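Long-range contact in hypothetical aspartyl-tRNA synthetase (Sulfolobus tokodaii, PDB 1WYD), which probably activates aspartate with ATP and transfers it to both tRNA(Asp) and tRNA(Asn), as a homodimeric class II aminoacyl-tRNA synthetase of relaxed tRNA specificity: residues Ile162-Glu167 / Phe380-Lys385. Residues are numbered along the deposited sequence; the frame is centred on the assembly and turned at random.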
loop_
_atom_site.group_PDB
_atom_site.type_symbol
_atom_site.label_atom_id
_atom_site.label_comp_id
_atom_site.label_asym_id
_atom_site.label_seq_id
_atom_site.Cartn_x
_atom_site.Cartn_y
_atom_site.Cartn_z
ATOM N N ILE B 162 3.855 -1.964 17.581
ATOM C CA ILE B 162 3.047 -1.358 18.631
ATOM C C ILE B 162 3.455 -1.832 20.020
ATOM O O ILE B 162 4.082 -2.877 20.151
ATOM C CB ILE B 162 1.578 -1.682 18.407
ATOM C CG1 ILE B 162 1.338 -3.202 18.453
ATOM C CG2 ILE B 162 1.088 -1.011 17.075
ATOM C CD1 ILE B 162 -0.162 -3.584 18.417
ATOM N N ALA B 163 3.094 -1.072 21.043
ATOM C CA ALA B 163 3.463 -1.429 22.391
ATOM C C ALA B 163 2.662 -2.615 22.937
ATOM O O ALA B 163 3.238 -3.559 23.427
ATOM C CB ALA B 163 3.374 -0.237 23.321
ATOM N N SER B 164 1.336 -2.550 22.878
ATOM C CA SER B 164 0.519 -3.617 23.440
ATOM C C SER B 164 -0.652 -3.883 22.531
ATOM O O SER B 164 -1.008 -3.039 21.737
ATOM C CB SER B 164 0.057 -3.279 24.865
ATOM O OG SER B 164 -0.693 -2.070 24.904
ATOM N N ALA B 165 -1.245 -5.063 22.654
ATOM C CA ALA B 165 -2.324 -5.515 21.782
ATOM C C ALA B 165 -3.618 -4.765 22.021
ATOM O O ALA B 165 -3.880 -4.294 23.138
ATOM C CB ALA B 165 -2.555 -7.005 22.006
ATOM N N THR B 166 -4.454 -4.693 20.987
ATOM C CA THR B 166 -5.734 -4.003 21.094
ATOM C C THR B 166 -6.797 -4.957 21.621
ATOM O O THR B 166 -7.667 -4.566 22.397
ATOM C CB THR B 166 -6.095 -3.385 19.740
ATOM O OG1 THR B 166 -5.410 -2.132 19.622
ATOM C CG2 THR B 166 -7.598 -3.016 19.640
ATOM N N GLU B 167 -6.718 -6.213 21.206
ATOM C CA GLU B 167 -7.577 -7.254 21.763
ATOM C C GLU B 167 -6.746 -8.373 22.410
ATOM O O GLU B 167 -6.157 -9.190 21.700
ATOM C CB GLU B 167 -8.517 -7.830 20.694
ATOM C CG GLU B 167 -9.250 -6.794 19.834
ATOM C CD GLU B 167 -9.491 -7.294 18.417
ATOM O OE1 GLU B 167 -9.971 -8.441 18.273
ATOM O OE2 GLU B 167 -9.198 -6.560 17.442
ATOM N N PHE B 380 -6.062 -0.494 29.022
ATOM C CA PHE B 380 -6.379 -0.052 27.654
ATOM C C PHE B 380 -6.492 1.452 27.551
ATOM O O PHE B 380 -7.169 1.970 26.660
ATOM C CB PHE B 380 -7.650 -0.744 27.134
ATOM C CG PHE B 380 -7.463 -2.214 26.938
ATOM C CD1 PHE B 380 -7.713 -3.108 27.990
ATOM C CD2 PHE B 380 -6.958 -2.703 25.741
ATOM C CE1 PHE B 380 -7.507 -4.489 27.829
ATOM C CE2 PHE B 380 -6.732 -4.077 25.568
ATOM C CZ PHE B 380 -7.013 -4.971 26.613
ATOM N N GLU B 381 -5.809 2.146 28.464
ATOM C CA GLU B 381 -5.786 3.609 28.501
ATOM C C GLU B 381 -5.294 4.169 27.166
ATOM O O GLU B 381 -5.827 5.178 26.695
ATOM C CB GLU B 381 -4.918 4.126 29.664
ATOM C CG GLU B 381 -5.161 5.568 30.118
ATOM C CD GLU B 381 -6.607 6.049 29.988
ATOM O OE1 GLU B 381 -7.542 5.342 30.440
ATOM O OE2 GLU B 381 -6.821 7.161 29.457
ATOM N N PHE B 382 -4.308 3.491 26.564
ATOM C CA PHE B 382 -3.774 3.843 25.247
ATOM C C PHE B 382 -4.848 3.907 24.136
ATOM O O PHE B 382 -4.655 4.585 23.116
ATOM C CB PHE B 382 -2.657 2.875 24.851
ATOM C CG PHE B 382 -3.155 1.539 24.372
ATOM C CD1 PHE B 382 -3.559 0.557 25.290
ATOM C CD2 PHE B 382 -3.223 1.254 23.011
ATOM C CE1 PHE B 382 -4.028 -0.685 24.867
ATOM C CE2 PHE B 382 -3.677 0.007 22.563
ATOM C CZ PHE B 382 -4.081 -0.965 23.495
ATOM N N PHE B 383 -5.960 3.208 24.348
ATOM C CA PHE B 383 -7.076 3.214 23.414
ATOM C C PHE B 383 -8.193 4.152 23.882
ATOM O O PHE B 383 -8.766 4.897 23.092
ATOM C CB PHE B 383 -7.598 1.773 23.254
ATOM C CG PHE B 383 -8.562 1.558 22.101
ATOM C CD1 PHE B 383 -8.209 0.704 21.036
ATOM C CD2 PHE B 383 -9.835 2.120 22.115
ATOM C CE1 PHE B 383 -9.088 0.455 19.974
ATOM C CE2 PHE B 383 -10.726 1.886 21.064
ATOM C CZ PHE B 383 -10.351 1.046 19.989
ATOM N N LEU B 384 -8.505 4.102 25.168
ATOM C CA LEU B 384 -9.560 4.914 25.764
ATOM C C LEU B 384 -9.362 6.425 25.706
ATOM O O LEU B 384 -10.318 7.165 25.419
ATOM C CB LEU B 384 -9.763 4.497 27.210
ATOM C CG LEU B 384 -10.224 3.054 27.399
ATOM C CD1 LEU B 384 -10.079 2.709 28.889
ATOM C CD2 LEU B 384 -11.665 2.894 26.920
ATOM N N LYS B 385 -8.127 6.871 25.939
ATOM C CA LYS B 385 -7.817 8.296 26.122
ATOM C C LYS B 385 -8.289 9.196 24.993
ATOM O O LYS B 385 -8.723 10.323 25.244
ATOM C CB LYS B 385 -6.304 8.519 26.289
ATOM C CG LYS B 385 -5.505 8.225 25.029
ATOM C CD LYS B 385 -4.293 9.137 24.920
ATOM C CE LYS B 385 -3.037 8.410 25.369
ATOM N NZ LYS B 385 -1.869 9.267 25.052
#
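The ring of F382 meets the loop residues S164, A165 and T166 with a face and an edge, a worked example of aromatic side chains docking a short helix onto irregular backbone. Polar atoms supply most of the touches on the loop side. S164 OG sits over one face, displaced toward the rim, 3.6 Å from F382 CE1, while CB of F383 lies over the centre of the opposite face, so the ring is sandwiched between its own helix and the loop. Near the ring plane the carbonyl oxygen of A165 comes to 3.4 Å from F382 CZ, and T166 OG1 approaches the same edge more loosely. The CB of F382 is directed at the loop, and chi1 of 77° sets CG between the backbone N and the carbonyl carbon.

Carbonyl-to-ring contact recurs at F380, whose CE2 lies 3.3 Å from T166 O, with A165 O a little farther off. At the N-cap, F380 O accepts bonds from both F383 N and L384 N, tying the helix's first turn together. Among side-chain contacts, the carbon-to-carbon one is T166 CG2, 3.8 Å from F383 CE1; that methyl stands anti to the backbone N, and the two side chains cross at about a right angle.

Next along the loop is E167, predicted to bind L-aspartate, its OE2 hydrogen-bonded to Y330. The contact thus joins the loop between strands 161-162 and 174-177 to helix 381-384, near the predicted aspartate site of the class II catalytic domain. L190 of helix 189-199 touches F382 and F383, while L370 of helix 363-371 packs on F380.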